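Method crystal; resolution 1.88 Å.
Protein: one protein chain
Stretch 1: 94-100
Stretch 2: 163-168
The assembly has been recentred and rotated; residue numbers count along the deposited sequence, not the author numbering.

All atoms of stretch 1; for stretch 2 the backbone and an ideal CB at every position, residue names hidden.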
ATOM      1  N   THR A  94      -9.175  -6.152 -11.131  1.00 19.89           N
ATOM      2  CA  THR A  94      -8.203  -5.188 -11.642  1.00 20.31           C
ATOM      3  C   THR A  94      -8.786  -3.774 -11.483  1.00 19.15           C
ATOM      4  O   THR A  94      -9.928  -3.509 -11.859  1.00 17.47           O
ATOM      5  CB  THR A  94      -7.821  -5.496 -13.100  1.00 25.06           C
ATOM      6  OG1 THR A  94      -6.947  -6.627 -13.092  1.00 27.60           O
ATOM      7  CG2 THR A  94      -7.100  -4.360 -13.789  1.00 26.14           C
ATOM      8  N   GLY A  95      -8.030  -2.893 -10.862  1.00 18.19           N
ATOM      9  CA  GLY A  95      -8.489  -1.513 -10.647  1.00 18.91           C
ATOM     10  C   GLY A  95      -9.191  -1.318  -9.315  1.00 18.09           C
ATOM     11  O   GLY A  95      -9.400  -0.153  -8.900  1.00 18.07           O
ATOM     12  N   ASP A  96      -9.563  -2.404  -8.639  1.00 16.77           N
ATOM     13  CA  ASP A  96     -10.228  -2.295  -7.324  1.00 16.46           C
ATOM     14  C   ASP A  96      -9.190  -2.137  -6.217  1.00 15.57           C
ATOM     15  O   ASP A  96      -7.972  -2.383  -6.419  1.00 15.59           O
ATOM     16  CB  ASP A  96     -11.056  -3.538  -6.966  1.00 17.46           C
ATOM     17  CG  ASP A  96     -12.262  -3.823  -7.848  1.00 21.07           C
ATOM     18  OD1 ASP A  96     -12.583  -2.962  -8.714  1.00 21.39           O
ATOM     19  OD2 ASP A  96     -12.892  -4.918  -7.639  1.00 21.86           O
ATOM     20  N   VAL A  97      -9.676  -1.730  -5.044  1.00 15.00           N
ATOM     21  CA  VAL A  97      -8.843  -1.639  -3.861  1.00 14.89           C
ATOM     22  C   VAL A  97      -9.591  -2.243  -2.657  1.00 14.81           C
ATOM     23  O   VAL A  97     -10.834  -2.125  -2.556  1.00 14.65           O
ATOM     24  CB  VAL A  97      -8.472  -0.169  -3.569  1.00 15.56           C
ATOM     25  CG1 VAL A  97      -7.769  -0.027  -2.231  1.00 15.85           C
ATOM     26  CG2 VAL A  97      -7.653   0.436  -4.694  1.00 15.59           C
ATOM     27  N   GLN A  98      -8.855  -2.933  -1.780  1.00 14.35           N
ATOM     28  CA  GLN A  98      -9.379  -3.355  -0.478  1.00 13.69           C
ATOM     29  C   GLN A  98      -8.566  -2.633   0.604  1.00 13.38           C
ATOM     30  O   GLN A  98      -7.332  -2.790   0.666  1.00 14.02           O
ATOM     31  CB  GLN A  98      -9.312  -4.872  -0.288  1.00 14.41           C
ATOM     32  CG  GLN A  98      -9.641  -5.335   1.132  1.00 14.14           C
ATOM     33  CD  GLN A  98     -10.973  -4.873   1.682  1.00 15.84           C
ATOM     34  OE1 GLN A  98     -11.025  -4.224   2.730  1.00 15.66           O
ATOM     35  NE2 GLN A  98     -12.074  -5.253   1.028  1.00 15.99           N
ATOM     36  N   TRP A  99      -9.234  -1.765   1.358  1.00 12.76           N
ATOM     37  CA  TRP A  99      -8.638  -1.053   2.482  1.00 12.98           C
ATOM     38  C   TRP A  99      -9.139  -1.744   3.750  1.00 12.85           C
ATOM     39  O   TRP A  99     -10.230  -1.442   4.228  1.00 12.98           O
ATOM     40  CB  TRP A  99      -9.012   0.438   2.434  1.00 13.86           C
ATOM     41  CG  TRP A  99      -8.185   1.292   3.344  1.00 14.40           C
ATOM     42  CD1 TRP A  99      -8.231   1.311   4.709  1.00 14.67           C
ATOM     43  CD2 TRP A  99      -7.210   2.279   2.961  1.00 14.12           C
ATOM     44  NE1 TRP A  99      -7.328   2.223   5.199  1.00 15.16           N
ATOM     45  CE2 TRP A  99      -6.702   2.839   4.154  1.00 14.81           C
ATOM     46  CE3 TRP A  99      -6.715   2.741   1.737  1.00 14.78           C
ATOM     47  CZ2 TRP A  99      -5.714   3.819   4.159  1.00 15.48           C
ATOM     48  CZ3 TRP A  99      -5.742   3.714   1.745  1.00 15.92           C
ATOM     49  CH2 TRP A  99      -5.241   4.235   2.937  1.00 15.74           C
HETATM   50  N   MSE A 100      -8.391  -2.724   4.228  1.00 12.96           N
HETATM   51  CA  MSE A 100      -8.824  -3.531   5.360  1.00 13.79           C
HETATM   52  C   MSE A 100      -8.192  -3.096   6.643  1.00 13.51           C
HETATM   53  O   MSE A 100      -6.947  -3.009   6.758  1.00 14.60           O
HETATM   54  CB  MSE A 100      -8.446  -5.000   5.142  1.00 15.13           C
HETATM   55  CG  MSE A 100      -8.953  -5.861   6.313  1.00 18.17           C
HETATM   56 SE   MSE A 100      -8.294  -7.734   6.150  1.00 23.32          SE
HETATM   57  CE  MSE A 100      -6.470  -7.395   6.728  1.00 21.20           C
ATOM     58  N   UNK A 163      -4.140  10.594 -11.918  1.00 16.64           N
ATOM     59  CA  UNK A 163      -3.938  10.308 -10.532  1.00 17.03           C
ATOM     60  C   UNK A 163      -5.270   9.836  -9.934  1.00 16.90           C
ATOM     61  O   UNK A 163      -6.314  10.474 -10.151  1.00 17.29           O
ATOM     62  CB  UNK A 163      -3.390  11.534  -9.798  1.00 17.03           C
ATOM     63  N   UNK A 164      -5.237   8.716  -9.215  1.00 16.22           N
ATOM     64  CA  UNK A 164      -6.417   8.195  -8.529  1.00 15.98           C
ATOM     65  C   UNK A 164      -6.294   8.531  -7.045  1.00 14.75           C
ATOM     66  O   UNK A 164      -5.209   8.316  -6.439  1.00 13.11           O
ATOM     67  CB  UNK A 164      -6.565   6.687  -8.742  1.00 15.98           C
ATOM     68  N   UNK A 165      -7.374   9.039  -6.465  1.00 14.02           N
ATOM     69  CA  UNK A 165      -7.365   9.414  -5.064  1.00 14.36           C
ATOM     70  C   UNK A 165      -7.915   8.240  -4.255  1.00 14.29           C
ATOM     71  O   UNK A 165      -9.120   8.110  -4.034  1.00 14.80           O
ATOM     72  CB  UNK A 165      -8.180  10.687  -4.825  1.00 14.36           C
ATOM     73  N   UNK A 166      -7.026   7.368  -3.836  1.00 14.48           N
ATOM     74  CA  UNK A 166      -7.447   6.186  -3.100  1.00 14.98           C
ATOM     75  C   UNK A 166      -7.867   6.607  -1.674  1.00 14.81           C
ATOM     76  O   UNK A 166      -8.895   6.166  -1.176  1.00 14.88           O
ATOM     77  CB  UNK A 166      -6.326   5.145  -3.061  1.00 14.98           C
ATOM     78  N   UNK A 167      -7.084   7.477  -1.064  1.00 14.00           N
ATOM     79  CA  UNK A 167      -7.390   8.047   0.229  1.00 14.33           C
ATOM     80  C   UNK A 167      -6.923   9.504   0.261  1.00 14.85           C
ATOM     81  O   UNK A 167      -5.917   9.857  -0.382  1.00 14.16           O
ATOM     82  CB  UNK A 167      -6.736   7.234   1.349  1.00 14.33           C
ATOM     83  N   UNK A 168      -7.584  10.305   1.078  1.00 15.36           N
ATOM     84  CA  UNK A 168      -7.201  11.683   1.269  1.00 16.98           C
ATOM     85  C   UNK A 168      -7.968  12.628   0.360  1.00 18.45           C
ATOM     86  O   UNK A 168      -9.188  12.551   0.204  1.00 17.17           O
ATOM     87  CB  UNK A 168      -5.697  11.841   1.036  1.00 16.98           C
TER

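Stretch 1 runs nearly parallel to stretch 2, their end-to-end directions 6° apart, yet the backbones stay well separated: the CA atoms of Val97 and position 166 are 8.0 Å apart. Side chains must therefore bridge the gap; the alternation of 163 to 166 puts 164 and 166 toward stretch 1, and the corner at 166 breaks it, so that 167 points the same way.

Position 163 has extended backbone angles and no atom of stretch 1 close to its ideal CB. This contact sets no rule for it, and many residues would fit. It is Leu163, which takes no part.

At position 164 CA-to-CB points toward stretch 1, but again nothing lies close to the ideal CB. What stretch 1 offers is the backbone carbonyl of Gly95, whose O is 7.4 Å from the ideal CB of position 164. A long side chain ending in a donor would suit, lysine or arginine above all; a short one would leave the gap unbridged. The deposited residue is Arg164. Its NH2 donates a hydrogen bond to Gly95 O at 2.9 Å, with an N-H...O angle of 146°, and the oxygen lies at the edge of the guanidinium, near its plane, where the N-H bonds point. Val97 CG2 comes to 4.5 Å from Arg164 NH1, so the same group also borders on the apolar part of the contact.

Position 165 turns its CB out of reach of stretch 1, as the alternation predicts, and the contact does not choose its residue. It is Val165.

At position 166 the chain turns a corner, with phi/psi of -73/-43. The ideal CB points toward stretch 1, 5.0 Å from Trp99 CZ3 and 5.2 Å from Val97 CG2. An apolar side chain of medium size, such as valine, leucine, isoleucine or methionine, could reach both neighbours. Ile166 is found, with chi1 m; its CG2 packs 4.2 Å from Val97 CG1 and 4.0 Å from Trp99 CZ3, meeting the indole at its edge.

Position 167 also points toward stretch 1, and its ideal CB is already 3.7 Å from Trp99 CZ3. Contact is made at the first carbon, so a small side chain such as alanine or serine suits, with alanine the better match to the apolar ring. Ala167 makes just this contact.

Position 168 lies out of reach, but its phi/psi of 94/-134 would jam a CB against the preceding carbonyl. The backbone alone calls for glycine, and Gly168 is there.

Stretch 2 (163-168) LRVIAG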
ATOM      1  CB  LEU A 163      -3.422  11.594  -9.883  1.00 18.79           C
ATOM      2  CG  LEU A 163      -3.123  11.536  -8.389  1.00 20.59           C
ATOM      3  CD1 LEU A 163      -2.068  12.562  -8.028  1.00 20.71           C
ATOM      4  CD2 LEU A 163      -4.387  11.745  -7.568  1.00 20.87           C
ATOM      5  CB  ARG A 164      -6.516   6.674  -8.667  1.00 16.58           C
ATOM      6  CG  ARG A 164      -6.562   6.173 -10.104  1.00 18.20           C
ATOM      7  CD  ARG A 164      -7.131   4.763 -10.144  1.00 18.67           C
ATOM      8  NE  ARG A 164      -6.294   3.858  -9.377  1.00 18.16           N
ATOM      9  CZ  ARG A 164      -6.599   2.588  -9.132  1.00 19.07           C
ATOM     10  NH1 ARG A 164      -5.743   1.819  -8.485  1.00 19.12           N
ATOM     11  NH2 ARG A 164      -7.739   2.096  -9.566  1.00 20.01           N
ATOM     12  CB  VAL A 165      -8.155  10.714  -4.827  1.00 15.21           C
ATOM     13  CG1 VAL A 165      -7.933  11.242  -3.421  1.00 15.35           C
ATOM     14  CG2 VAL A 165      -7.791  11.784  -5.847  1.00 16.05           C
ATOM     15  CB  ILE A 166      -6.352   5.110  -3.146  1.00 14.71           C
ATOM     16  CG1 ILE A 166      -6.190   4.581  -4.576  1.00 15.43           C
ATOM     17  CG2 ILE A 166      -6.651   3.982  -2.173  1.00 15.08           C
ATOM     18  CD1 ILE A 166      -4.979   3.715  -4.760  1.00 16.53           C
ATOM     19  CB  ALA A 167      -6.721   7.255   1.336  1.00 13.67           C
TER
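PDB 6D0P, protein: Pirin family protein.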